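Local coordinates for oligogalacturonate-specific porin KdgM (Dickeya dadantii, PDB 4FQE), which forms a monomeric beta-barrel channel in the bacterial outer membrane specific for oligogalacturonides, and is required for full virulence, at residues 3-7 with 188-192; 145-151 with 174-180; 17-23 with 35-41. All coordinates share one frame; numbering follows the deposited sequence.

Interaction 1: 3-7 with 188-192; sequences IDYRH and PYVEV. With C8E ((hydroxyethyloxy)tri(ethyloxy)octane), chain G.
Y189 and D4 reach towards each other between two strands that are not neighbours in the barrel: strand 205-215 lies between 2-9 and 186-195, and the short axes come no closer than 9.2 Å. The phenol of Y189 donates to OD1 of D4 over 2.6 Å, arriving on the syn side of the carboxylate, with OD1 in the plane of the ring and the carboxylate turned 50° from it. The ring gets there because CG of Y189 sits between its backbone N and carbonyl carbon (chi1 65°), while D4 sends its carboxylate anti to N. OD1 also forms a salt bridge with R20, so cation and hydroxyl share one oxygen. The methylenes of R6 cross the same hydroxyl at about a right angle to the phenol, CB 3.3 Å from Y189 OH. R6 then bends at chi3 (75°) and brings NH1 towards E191. Their ion pair is long, 3.8 Å from NH1 to OE2, and water 1 bridges it, 2.7 Å from R6 NH1 and 2.5 Å from E191 OE2. OE1 of E191 is taken by R209 and N175, and K177 makes a cation-pi contact with Y189. On the other face of strand 2-9, I3 CG2 meets C1 of the detergent at 3.4 Å. Charged and polar groups inside and detergent against I3 and Y5 outside fit a transmembrane porin barrel, here beside the seam where 2-9 meets 205-215.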
loop_
_atom_site.group_PDB
_atom_site.type_symbol
_atom_site.label_atom_id
_atom_site.label_comp_id
_atom_site.label_asym_id
_atom_site.label_seq_id
_atom_site.Cartn_x
_atom_site.Cartn_y
_atom_site.Cartn_z
ATOM N N ILE A 3 9.079 -7.885 6.174
ATOM C CA ILE A 3 7.954 -8.803 6.178
ATOM C C ILE A 3 6.850 -8.108 6.996
ATOM O O ILE A 3 7.085 -7.634 8.114
ATOM C CB ILE A 3 8.349 -10.144 6.819
ATOM C CG1 ILE A 3 9.437 -10.831 5.992
ATOM C CG2 ILE A 3 7.141 -11.079 6.969
ATOM C CD1 ILE A 3 10.115 -11.989 6.712
ATOM N N ASP A 4 5.666 -8.034 6.416
ATOM C CA ASP A 4 4.590 -7.243 6.945
ATOM C C ASP A 4 3.406 -8.183 7.088
ATOM O O ASP A 4 2.881 -8.689 6.107
ATOM C CB ASP A 4 4.289 -6.062 6.000
ATOM C CG ASP A 4 3.239 -5.104 6.555
ATOM O OD1 ASP A 4 2.129 -5.518 6.905
ATOM O OD2 ASP A 4 3.515 -3.891 6.520
ATOM N N TYR A 5 2.986 -8.385 8.328
ATOM C CA TYR A 5 1.755 -9.071 8.614
ATOM C C TYR A 5 0.645 -8.094 8.990
ATOM O O TYR A 5 0.878 -7.139 9.727
ATOM C CB TYR A 5 1.932 -10.026 9.803
ATOM C CG TYR A 5 0.580 -10.508 10.305
ATOM C CD1 TYR A 5 -0.162 -11.435 9.566
ATOM C CD2 TYR A 5 0.012 -9.982 11.455
ATOM C CE1 TYR A 5 -1.410 -11.854 10.009
ATOM C CE2 TYR A 5 -1.240 -10.388 11.905
ATOM C CZ TYR A 5 -1.940 -11.326 11.168
ATOM O OH TYR A 5 -3.172 -11.726 11.622
ATOM N N ARG A 6 -0.556 -8.333 8.477
ATOM C CA ARG A 6 -1.679 -7.425 8.708
ATOM C C ARG A 6 -2.979 -8.224 8.836
ATOM O O ARG A 6 -3.214 -9.163 8.071
ATOM C CB ARG A 6 -1.796 -6.383 7.568
ATOM C CG ARG A 6 -2.794 -5.272 7.841
ATOM C CD ARG A 6 -2.838 -4.232 6.717
ATOM N NE ARG A 6 -3.557 -4.756 5.553
ATOM C CZ ARG A 6 -3.591 -4.192 4.348
ATOM N NH1 ARG A 6 -2.944 -3.061 4.103
ATOM N NH2 ARG A 6 -4.300 -4.783 3.376
ATOM N N HIS A 7 -3.805 -7.842 9.799
ATOM C CA HIS A 7 -5.156 -8.382 9.997
ATOM C C HIS A 7 -6.150 -7.284 9.779
ATOM O O HIS A 7 -5.969 -6.148 10.266
ATOM C CB HIS A 7 -5.293 -8.957 11.403
ATOM C CG HIS A 7 -6.621 -9.644 11.667
ATOM N ND1 HIS A 7 -6.854 -10.916 11.319
ATOM C CD2 HIS A 7 -7.787 -9.184 12.268
ATOM C CE1 HIS A 7 -8.093 -11.271 11.658
ATOM N NE2 HIS A 7 -8.675 -10.219 12.257
ATOM N N PRO A 188 5.027 -1.538 14.391
ATOM C CA PRO A 188 3.595 -1.775 14.475
ATOM C C PRO A 188 2.794 -0.599 13.946
ATOM O O PRO A 188 3.304 0.504 13.913
ATOM C CB PRO A 188 3.359 -1.961 15.975
ATOM C CG PRO A 188 4.442 -1.211 16.637
ATOM C CD PRO A 188 5.638 -1.449 15.732
ATOM N N TYR A 189 1.570 -0.883 13.490
ATOM C CA TYR A 189 0.685 0.108 12.974
ATOM C C TYR A 189 -0.779 -0.273 13.021
ATOM O O TYR A 189 -1.128 -1.424 13.130
ATOM C CB TYR A 189 1.085 0.453 11.539
ATOM C CG TYR A 189 0.928 -0.702 10.564
ATOM C CD1 TYR A 189 1.976 -1.560 10.282
ATOM C CD2 TYR A 189 -0.274 -0.914 9.924
ATOM C CE1 TYR A 189 1.824 -2.607 9.371
ATOM C CE2 TYR A 189 -0.450 -1.949 9.033
ATOM C CZ TYR A 189 0.593 -2.790 8.745
ATOM O OH TYR A 189 0.353 -3.843 7.837
ATOM N N VAL A 190 -1.616 0.745 12.938
ATOM C CA VAL A 190 -3.061 0.626 12.917
ATOM C C VAL A 190 -3.623 1.513 11.805
ATOM O O VAL A 190 -3.019 2.546 11.435
ATOM C CB VAL A 190 -3.701 1.001 14.274
ATOM C CG1 VAL A 190 -3.403 2.437 14.706
ATOM C CG2 VAL A 190 -5.203 0.810 14.197
ATOM N N GLU A 191 -4.740 1.086 11.224
ATOM C CA GLU A 191 -5.430 1.880 10.213
ATOM C C GLU A 191 -6.899 1.839 10.461
ATOM O O GLU A 191 -7.432 0.819 10.877
ATOM C CB GLU A 191 -5.177 1.353 8.782
ATOM C CG GLU A 191 -3.724 1.042 8.461
ATOM C CD GLU A 191 -3.531 0.394 7.108
ATOM O OE1 GLU A 191 -4.137 0.882 6.107
ATOM O OE2 GLU A 191 -2.744 -0.598 7.046
ATOM N N VAL A 192 -7.554 2.959 10.196
ATOM C CA VAL A 192 -9.012 3.026 10.255
ATOM C C VAL A 192 -9.449 3.720 8.997
ATOM O O VAL A 192 -8.938 4.812 8.655
ATOM C CB VAL A 192 -9.509 3.796 11.473
ATOM C CG1 VAL A 192 -11.032 3.737 11.561
ATOM C CG2 VAL A 192 -8.837 3.226 12.705
HETATM C C1 C8E G . 5.299 -12.700 9.275
HETATM C C2 C8E G . 5.047 -12.039 10.611
HETATM C C3 C8E G . 5.562 -10.599 10.669
HETATM C C4 C8E G . 7.071 -10.510 10.461
HETATM C C5 C8E G . 7.880 -11.186 11.570
HETATM C C6 C8E G . 8.723 -12.365 11.076
HETATM C C7 C8E G . 10.210 -12.031 11.081
HETATM C C8 C8E G . 11.081 -13.289 11.141
HETATM O O9 C8E G . 12.357 -13.021 11.722
HETATM C C10 C8E G . 12.259 -12.952 13.144
HETATM C C11 C8E G . 13.571 -12.707 13.844
HETATM O O12 C8E G . 13.316 -12.019 15.079
HETATM C C13 C8E G . 12.397 -12.667 15.995
HETATM C C14 C8E G . 13.127 -13.473 17.056
HETATM O O15 C8E G . 12.144 -14.164 17.857
HETATM C C16 C8E G . 11.620 -15.355 17.270
HETATM C C17 C8E G . 10.116 -15.384 17.186
HETATM O O18 C8E G . 9.748 -16.357 16.203
HETATM C C19 C8E G . 8.619 -16.014 15.414
HETATM C C20 C8E G . 9.047 -15.791 13.977
HETATM O O21 C8E G . 7.971 -16.181 13.113
HETATM O O HOH W 1 -1.134 -1.565 5.343
#

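Interaction 2: 145-151 with 174-180; sequences DYTIGYE and HNVKLSY. With C8E ((hydroxyethyloxy)tri(ethyloxy)octane), chain I.
The rings of Y146 and Y180 overlap obliquely, planes 32° apart: CD1 of Y180 stands over the centre of the Y146 ring, 3.3 Å from Y146 CZ, and Y146 OH over the rim of the Y180 ring. Y146 keeps CG beside its backbone N (chi1 -68°), Y180 anti to its own (177°), which brings the rings together. At the other end, Y150 and H174 lie side by side, Y150 OH sharing a 2.8 Å hydrogen bond with H174 ND1 in the phenol plane. Between, I148 CD1 packs on V176 CG1 at 3.7 Å. Y146-Y180, I148-L178 and Y150-V176 are non-hydrogen-bonded pairs of a six-bond antiparallel ladder (G149 N to K177 O, 2.8 Å), which puts these side chains on one face. On the reverse face, water 2 joins S179 OG at 2.6 Å to T147 OG1 and D145 O; T141 holds T147 OG1. Water 3 donates to G149 O and accepts from N175 ND2, whose amide also binds E191 and R207. Detergent runs along the first face, its C4 3.7 Å from I148 CG2. Aromatic and aliphatic groups, with one phenol-imidazole bond, meet the amphiphile; hydroxyls, amide, waters and charged K177 and E151 turn to the barrel interior.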
loop_
_atom_site.group_PDB
_atom_site.type_symbol
_atom_site.label_atom_id
_atom_site.label_comp_id
_atom_site.label_asym_id
_atom_site.label_seq_id
_atom_site.Cartn_x
_atom_site.Cartn_y
_atom_site.Cartn_z
ATOM N N ASP A 145 9.841 8.843 15.271
ATOM C CA ASP A 145 9.417 7.440 15.055
ATOM C C ASP A 145 7.963 7.217 14.659
ATOM O O ASP A 145 7.577 6.079 14.321
ATOM C CB ASP A 145 9.716 6.645 16.323
ATOM C CG ASP A 145 11.179 6.694 16.695
ATOM O OD1 ASP A 145 12.016 6.697 15.790
ATOM O OD2 ASP A 145 11.499 6.724 17.887
ATOM N N TYR A 146 7.141 8.266 14.754
ATOM C CA TYR A 146 5.753 8.179 14.312
ATOM C C TYR A 146 5.517 8.640 12.883
ATOM O O TYR A 146 6.138 9.603 12.400
ATOM C CB TYR A 146 4.859 9.004 15.218
ATOM C CG TYR A 146 4.750 8.457 16.578
ATOM C CD1 TYR A 146 3.785 7.499 16.879
ATOM C CD2 TYR A 146 5.605 8.878 17.579
ATOM C CE1 TYR A 146 3.677 6.985 18.152
ATOM C CE2 TYR A 146 5.495 8.374 18.860
ATOM C CZ TYR A 146 4.529 7.436 19.145
ATOM O OH TYR A 146 4.417 6.926 20.412
ATOM N N THR A 147 4.584 7.969 12.210
ATOM C CA THR A 147 4.085 8.453 10.943
ATOM C C THR A 147 2.580 8.429 10.947
ATOM O O THR A 147 1.959 7.391 11.272
ATOM C CB THR A 147 4.615 7.612 9.764
ATOM O OG1 THR A 147 6.044 7.637 9.787
ATOM C CG2 THR A 147 4.102 8.151 8.429
ATOM N N ILE A 148 1.975 9.560 10.593
ATOM C CA ILE A 148 0.522 9.579 10.351
ATOM C C ILE A 148 0.319 9.764 8.840
ATOM O O ILE A 148 0.932 10.658 8.223
ATOM C CB ILE A 148 -0.200 10.657 11.199
ATOM C CG1 ILE A 148 -1.742 10.583 11.072
ATOM C CG2 ILE A 148 0.264 12.071 10.826
ATOM C CD1 ILE A 148 -2.459 9.579 11.974
ATOM N N GLY A 149 -0.531 8.929 8.252
ATOM C CA GLY A 149 -0.810 8.972 6.816
ATOM C C GLY A 149 -2.279 9.044 6.485
ATOM O O GLY A 149 -3.076 8.296 7.069
ATOM N N TYR A 150 -2.657 9.949 5.587
ATOM C CA TYR A 150 -4.025 10.000 5.058
ATOM C C TYR A 150 -3.957 9.533 3.600
ATOM O O TYR A 150 -3.059 9.919 2.872
ATOM C CB TYR A 150 -4.631 11.398 5.124
ATOM C CG TYR A 150 -5.921 11.558 4.319
ATOM C CD1 TYR A 150 -5.962 12.354 3.197
ATOM C CD2 TYR A 150 -7.085 10.860 4.661
ATOM C CE1 TYR A 150 -7.114 12.485 2.434
ATOM C CE2 TYR A 150 -8.248 10.999 3.914
ATOM C CZ TYR A 150 -8.251 11.831 2.800
ATOM O OH TYR A 150 -9.384 12.007 2.051
ATOM N N GLU A 151 -4.909 8.703 3.218
ATOM C CA GLU A 151 -4.989 8.120 1.879
ATOM C C GLU A 151 -6.418 8.271 1.398
ATOM O O GLU A 151 -7.387 7.943 2.116
ATOM C CB GLU A 151 -4.611 6.645 1.909
ATOM C CG GLU A 151 -4.696 5.987 0.536
ATOM C CD GLU A 151 -4.194 4.550 0.547
ATOM O OE1 GLU A 151 -3.001 4.341 0.864
ATOM O OE2 GLU A 151 -4.996 3.654 0.193
ATOM N N HIS A 174 -11.539 6.639 2.291
ATOM C CA HIS A 174 -10.702 7.476 3.142
ATOM C C HIS A 174 -10.027 6.597 4.158
ATOM O O HIS A 174 -10.691 5.791 4.847
ATOM C CB HIS A 174 -11.548 8.491 3.859
ATOM C CG HIS A 174 -12.287 9.458 2.954
ATOM N ND1 HIS A 174 -11.714 10.574 2.470
ATOM C CD2 HIS A 174 -13.609 9.476 2.521
ATOM C CE1 HIS A 174 -12.609 11.253 1.711
ATOM N NE2 HIS A 174 -13.772 10.582 1.751
ATOM N N ASN A 175 -8.717 6.697 4.260
ATOM C CA ASN A 175 -7.983 5.873 5.194
ATOM C C ASN A 175 -6.957 6.665 5.985
ATOM O O ASN A 175 -6.275 7.559 5.430
ATOM C CB ASN A 175 -7.318 4.711 4.447
ATOM C CG ASN A 175 -6.952 3.565 5.363
ATOM O OD1 ASN A 175 -7.824 2.832 5.836
ATOM N ND2 ASN A 175 -5.656 3.329 5.518
ATOM N N VAL A 176 -6.894 6.381 7.288
ATOM C CA VAL A 176 -5.864 6.931 8.166
ATOM C C VAL A 176 -5.021 5.823 8.803
ATOM O O VAL A 176 -5.541 4.884 9.406
ATOM C CB VAL A 176 -6.503 7.771 9.276
ATOM C CG1 VAL A 176 -5.428 8.403 10.136
ATOM C CG2 VAL A 176 -7.434 8.824 8.687
ATOM N N LYS A 177 -3.710 5.949 8.685
ATOM C CA LYS A 177 -2.783 4.947 9.187
ATOM C C LYS A 177 -1.852 5.650 10.147
ATOM O O LYS A 177 -1.376 6.775 9.873
ATOM C CB LYS A 177 -1.951 4.347 8.053
ATOM C CG LYS A 177 -0.901 3.316 8.480
ATOM C CD LYS A 177 -0.119 2.776 7.262
ATOM C CE LYS A 177 0.567 1.437 7.472
ATOM N NZ LYS A 177 1.477 1.037 6.324
ATOM N N LEU A 178 -1.604 5.009 11.284
ATOM C CA LEU A 178 -0.635 5.508 12.240
ATOM C C LEU A 178 0.382 4.404 12.521
ATOM O O LEU A 178 0.024 3.305 12.926
ATOM C CB LEU A 178 -1.366 5.932 13.530
ATOM C CG LEU A 178 -0.495 6.339 14.714
ATOM C CD1 LEU A 178 0.288 7.619 14.393
ATOM C CD2 LEU A 178 -1.357 6.535 15.949
ATOM N N SER A 179 1.652 4.688 12.282
ATOM C CA SER A 179 2.700 3.712 12.481
ATOM C C SER A 179 3.726 4.240 13.494
ATOM O O SER A 179 3.928 5.435 13.614
ATOM C CB SER A 179 3.330 3.351 11.103
ATOM O OG SER A 179 4.335 4.259 10.742
ATOM N N TYR A 180 4.384 3.328 14.196
ATOM C CA TYR A 180 5.395 3.666 15.163
ATOM C C TYR A 180 6.583 2.715 15.016
ATOM O O TYR A 180 6.451 1.490 15.123
ATOM C CB TYR A 180 4.806 3.600 16.578
ATOM C CG TYR A 180 5.810 3.875 17.684
ATOM C CD1 TYR A 180 6.426 5.109 17.794
ATOM C CD2 TYR A 180 6.128 2.905 18.627
ATOM C CE1 TYR A 180 7.338 5.371 18.804
ATOM C CE2 TYR A 180 7.048 3.155 19.612
ATOM C CZ TYR A 180 7.643 4.403 19.699
ATOM O OH TYR A 180 8.546 4.645 20.698
HETATM C C1 C8E I . -0.067 16.202 8.089
HETATM C C2 C8E I . -1.254 15.615 7.347
HETATM C C3 C8E I . -1.382 14.095 7.508
HETATM C C4 C8E I . -2.319 13.703 8.653
HETATM C C5 C8E I . -3.771 13.492 8.224
HETATM C C6 C8E I . -4.492 12.500 9.139
HETATM C C7 C8E I . -5.936 12.882 9.453
HETATM C C8 C8E I . -6.759 13.018 8.179
HETATM O O9 C8E I . -8.142 12.748 8.434
HETATM C C10 C8E I . -8.972 12.866 7.275
HETATM C C11 C8E I . -9.708 11.548 7.113
HETATM O O12 C8E I . -11.075 11.783 6.795
HETATM C C13 C8E I . -11.859 10.643 7.129
HETATM C C14 C8E I . -13.300 10.913 6.750
HETATM O O15 C8E I . -14.110 9.847 7.260
HETATM C C16 C8E I . -15.144 9.498 6.349
HETATM C C17 C8E I . -16.494 9.757 6.987
HETATM O O18 C8E I . -17.458 8.941 6.316
HETATM C C19 C8E I . -18.757 9.065 6.901
HETATM C C20 C8E I . -18.936 7.978 7.954
HETATM O O21 C8E I . -19.593 6.834 7.390
HETATM O O HOH W 2 6.578 5.196 11.616
HETATM O O HOH W 3 -3.899 5.881 5.243
#

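Interaction 3: 17-23 with 35-41; sequences HKDRLLI and SEVKWAQ. With C8E ((hydroxyethyloxy)tri(ethyloxy)octane), chain G; OCT (N-octane), chain B.
In the beta hairpin of strands 18-26 and 31-40, D19 and W39 face each other as a hydrogen-bonded pair, and the indole lies across the aspartate. D19 CB stands over the six-membered ring of W39, 3.8 Å from its centroid, a CH-pi contact. Placing CG of W39 between its own N and carbonyl carbon (chi1 63°) folds the indole back over strand 18-26. The carboxylate of D19 looks elsewhere: its OD1 is held by Y5 and H7. D19 N reaches W39 O at 2.7 Å, almost straight at 174°. On the opposite face, R20 bends at chi2 and returns NH1 to E36 OE2, 2.8 Å away, as a salt bridge. The oxygen lies in the guanidinium plane, but NH1 meets it 46° out of the carboxylate plane. CD2 of L22 lies over one face of this guanidinium. K38, on the same face, extends to a salt bridge with E83. Outside, L21 CB packs on V37 CG2 at 3.9 Å, and S35 CB lies 3.7 Å from C3 of n-octane, in a pocket with L33 and S34. Charged side chains mostly inward and L21, V37 and W39 outward, with D19 an exception, is the pattern of adjacent strands in an outer-membrane barrel.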
loop_
_atom_site.group_PDB
_atom_site.type_symbol
_atom_site.label_atom_id
_atom_site.label_comp_id
_atom_site.label_asym_id
_atom_site.label_seq_id
_atom_site.Cartn_x
_atom_site.Cartn_y
_atom_site.Cartn_z
ATOM N N HIS A 17 -12.991 -11.620 8.043
ATOM C CA HIS A 17 -11.680 -11.098 8.339
ATOM C C HIS A 17 -10.790 -11.408 7.197
ATOM O O HIS A 17 -11.073 -12.316 6.389
ATOM C CB HIS A 17 -11.117 -11.711 9.630
ATOM C CG HIS A 17 -10.909 -13.221 9.580
ATOM N ND1 HIS A 17 -9.707 -13.786 9.317
ATOM C CD2 HIS A 17 -11.780 -14.265 9.827
ATOM C CE1 HIS A 17 -9.819 -15.118 9.361
ATOM N NE2 HIS A 17 -11.085 -15.413 9.683
ATOM N N LYS A 18 -9.718 -10.642 7.097
ATOM C CA LYS A 18 -8.674 -10.883 6.103
ATOM C C LYS A 18 -7.322 -10.866 6.793
ATOM O O LYS A 18 -7.099 -10.077 7.743
ATOM C CB LYS A 18 -8.689 -9.817 4.999
ATOM C CG LYS A 18 -10.022 -9.600 4.282
ATOM C CD LYS A 18 -9.904 -8.417 3.312
ATOM C CE LYS A 18 -11.190 -8.097 2.547
ATOM N NZ LYS A 18 -10.855 -7.565 1.181
ATOM N N ASP A 19 -6.412 -11.713 6.329
ATOM C CA ASP A 19 -5.025 -11.660 6.749
ATOM C C ASP A 19 -4.094 -11.635 5.546
ATOM O O ASP A 19 -4.433 -12.125 4.448
ATOM C CB ASP A 19 -4.674 -12.858 7.629
ATOM C CG ASP A 19 -5.387 -12.832 8.969
ATOM O OD1 ASP A 19 -4.932 -12.165 9.910
ATOM O OD2 ASP A 19 -6.420 -13.503 9.109
ATOM N N ARG A 20 -2.912 -11.083 5.752
ATOM C CA ARG A 20 -1.911 -11.062 4.682
ATOM C C ARG A 20 -0.489 -11.159 5.202
ATOM O O ARG A 20 -0.186 -10.749 6.321
ATOM C CB ARG A 20 -2.070 -9.795 3.818
ATOM C CG ARG A 20 -1.597 -8.490 4.461
ATOM C CD ARG A 20 -0.105 -8.216 4.258
ATOM N NE ARG A 20 0.290 -6.841 4.615
ATOM C CZ ARG A 20 0.027 -5.748 3.914
ATOM N NH1 ARG A 20 -0.632 -5.799 2.760
ATOM N NH2 ARG A 20 0.428 -4.567 4.387
ATOM N N LEU A 21 0.416 -11.650 4.361
ATOM C CA LEU A 21 1.817 -11.555 4.649
ATOM C C LEU A 21 2.512 -11.042 3.394
ATOM O O LEU A 21 2.429 -11.697 2.379
ATOM C CB LEU A 21 2.387 -12.920 4.980
ATOM C CG LEU A 21 3.721 -12.837 5.715
ATOM C CD1 LEU A 21 3.346 -12.488 7.151
ATOM C CD2 LEU A 21 4.546 -14.140 5.637
ATOM N N LEU A 22 3.206 -9.922 3.525
ATOM C CA LEU A 22 3.794 -9.169 2.389
ATOM C C LEU A 22 5.267 -9.021 2.657
ATOM O O LEU A 22 5.668 -8.429 3.664
ATOM C CB LEU A 22 3.133 -7.794 2.239
ATOM C CG LEU A 22 3.818 -6.707 1.371
ATOM C CD1 LEU A 22 3.886 -7.128 -0.089
ATOM C CD2 LEU A 22 3.070 -5.377 1.544
ATOM N N ILE A 23 6.073 -9.578 1.750
ATOM C CA ILE A 23 7.502 -9.520 1.847
ATOM C C ILE A 23 8.018 -8.655 0.712
ATOM O O ILE A 23 7.634 -8.864 -0.431
ATOM C CB ILE A 23 8.089 -10.951 1.677
ATOM C CG1 ILE A 23 7.372 -11.943 2.591
ATOM C CG2 ILE A 23 9.579 -10.948 1.969
ATOM C CD1 ILE A 23 7.640 -13.394 2.130
ATOM N N SER A 35 6.220 -9.837 -2.722
ATOM C CA SER A 35 5.342 -10.982 -2.931
ATOM C C SER A 35 4.387 -11.003 -1.717
ATOM O O SER A 35 4.815 -10.748 -0.611
ATOM C CB SER A 35 6.193 -12.267 -3.029
ATOM O OG SER A 35 5.408 -13.402 -3.356
ATOM N N GLU A 36 3.102 -11.216 -1.949
ATOM C CA GLU A 36 2.126 -11.158 -0.870
ATOM C C GLU A 36 1.228 -12.380 -0.967
ATOM O O GLU A 36 0.802 -12.737 -2.061
ATOM C CB GLU A 36 1.287 -9.890 -0.943
ATOM C CG GLU A 36 0.313 -9.748 0.203
ATOM C CD GLU A 36 -0.379 -8.392 0.254
ATOM O OE1 GLU A 36 -0.229 -7.564 -0.694
ATOM O OE2 GLU A 36 -1.108 -8.151 1.265
ATOM N N VAL A 37 0.961 -13.011 0.172
ATOM C CA VAL A 37 -0.024 -14.067 0.252
ATOM C C VAL A 37 -1.155 -13.555 1.133
ATOM O O VAL A 37 -0.902 -12.853 2.116
ATOM C CB VAL A 37 0.586 -15.386 0.769
ATOM C CG1 VAL A 37 1.669 -15.838 -0.191
ATOM C CG2 VAL A 37 1.118 -15.276 2.196
ATOM N N LYS A 38 -2.387 -13.844 0.727
ATOM C CA LYS A 38 -3.574 -13.291 1.357
ATOM C C LYS A 38 -4.539 -14.421 1.586
ATOM O O LYS A 38 -4.660 -15.292 0.739
ATOM C CB LYS A 38 -4.235 -12.241 0.439
ATOM C CG LYS A 38 -3.297 -11.196 -0.141
ATOM C CD LYS A 38 -4.011 -10.274 -1.147
ATOM C CE LYS A 38 -3.076 -9.220 -1.686
ATOM N NZ LYS A 38 -3.663 -8.374 -2.768
ATOM N N TRP A 39 -5.198 -14.408 2.744
ATOM C CA TRP A 39 -6.295 -15.312 3.026
ATOM C C TRP A 39 -7.392 -14.641 3.828
ATOM O O TRP A 39 -7.120 -13.743 4.647
ATOM C CB TRP A 39 -5.766 -16.566 3.709
ATOM C CG TRP A 39 -5.113 -16.406 5.067
ATOM C CD1 TRP A 39 -5.640 -16.767 6.310
ATOM C CD2 TRP A 39 -3.754 -15.926 5.361
ATOM N NE1 TRP A 39 -4.744 -16.515 7.319
ATOM C CE2 TRP A 39 -3.590 -16.018 6.820
ATOM C CE3 TRP A 39 -2.708 -15.434 4.602
ATOM C CZ2 TRP A 39 -2.426 -15.616 7.459
ATOM C CZ3 TRP A 39 -1.534 -15.043 5.258
ATOM C CH2 TRP A 39 -1.406 -15.116 6.655
ATOM N N ALA A 40 -8.639 -15.041 3.579
ATOM C CA ALA A 40 -9.814 -14.340 4.078
ATOM C C ALA A 40 -10.950 -15.313 4.294
ATOM O O ALA A 40 -11.082 -16.310 3.560
ATOM C CB ALA A 40 -10.242 -13.238 3.124
ATOM N N GLN A 41 -11.787 -15.039 5.294
ATOM C CA GLN A 41 -12.903 -15.937 5.630
ATOM C C GLN A 41 -14.193 -15.150 5.766
ATOM O O GLN A 41 -14.185 -14.068 6.372
ATOM C CB GLN A 41 -12.611 -16.692 6.937
ATOM C CG GLN A 41 -11.673 -17.897 6.785
ATOM C CD GLN A 41 -11.784 -18.919 7.917
ATOM O OE1 GLN A 41 -12.856 -19.492 8.167
ATOM N NE2 GLN A 41 -10.663 -19.172 8.595
HETATM C C1 C8E G . 5.299 -12.700 9.275
HETATM C C2 C8E G . 5.047 -12.039 10.611
HETATM C C3 C8E G . 5.562 -10.599 10.669
HETATM C C4 C8E G . 7.071 -10.510 10.461
HETATM C C5 C8E G . 7.880 -11.186 11.570
HETATM C C6 C8E G . 8.723 -12.365 11.076
HETATM C C7 C8E G . 10.210 -12.031 11.081
HETATM C C8 C8E G . 11.081 -13.289 11.141
HETATM O O9 C8E G . 12.357 -13.021 11.722
HETATM C C10 C8E G . 12.259 -12.952 13.144
HETATM C C11 C8E G . 13.571 -12.707 13.844
HETATM O O12 C8E G . 13.316 -12.019 15.079
HETATM C C13 C8E G . 12.397 -12.667 15.995
HETATM C C14 C8E G . 13.127 -13.473 17.056
HETATM O O15 C8E G . 12.144 -14.164 17.857
HETATM C C16 C8E G . 11.620 -15.355 17.270
HETATM C C17 C8E G . 10.116 -15.384 17.186
HETATM O O18 C8E G . 9.748 -16.357 16.203
HETATM C C19 C8E G . 8.619 -16.014 15.414
HETATM C C20 C8E G . 9.047 -15.791 13.977
HETATM O O21 C8E G . 7.971 -16.181 13.113
HETATM C C1 OCT B . 8.702 -13.868 -6.439
HETATM C C2 OCT B . 9.045 -12.510 -5.844
HETATM C C3 OCT B . 9.608 -12.657 -4.427
HETATM C C4 OCT B . 9.801 -11.323 -3.692
HETATM C C5 OCT B . 10.710 -11.456 -2.471
HETATM C C6 OCT B . 11.179 -10.092 -1.953
HETATM C C7 OCT B . 12.638 -10.130 -1.525
HETATM C C8 OCT B . 13.546 -10.029 -2.728
#

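Interactions 2 and 3 join strands adjacent in the antiparallel barrel, each with a backbone ladder, whereas interaction 1 crosses the intervening strand with side chains and water alone. It is also the buried one: interaction 2 is partly buried and interaction 3 lies largely on the surface. Interaction 1 lies between the others and touches both. Strand 2-9 pairs with 18-26 of interaction 3, and 186-195 with 171-180 of interaction 2, as in V190 O to L178 N, 2.8 Å. Interactions 2 and 3 do not touch, their centres about 20 Å apart. Ion pairs mark 1 and 3; in 2 the side-chain polar links are hydroxyls, an imidazole, an amide and water, with no ion pair across the segments.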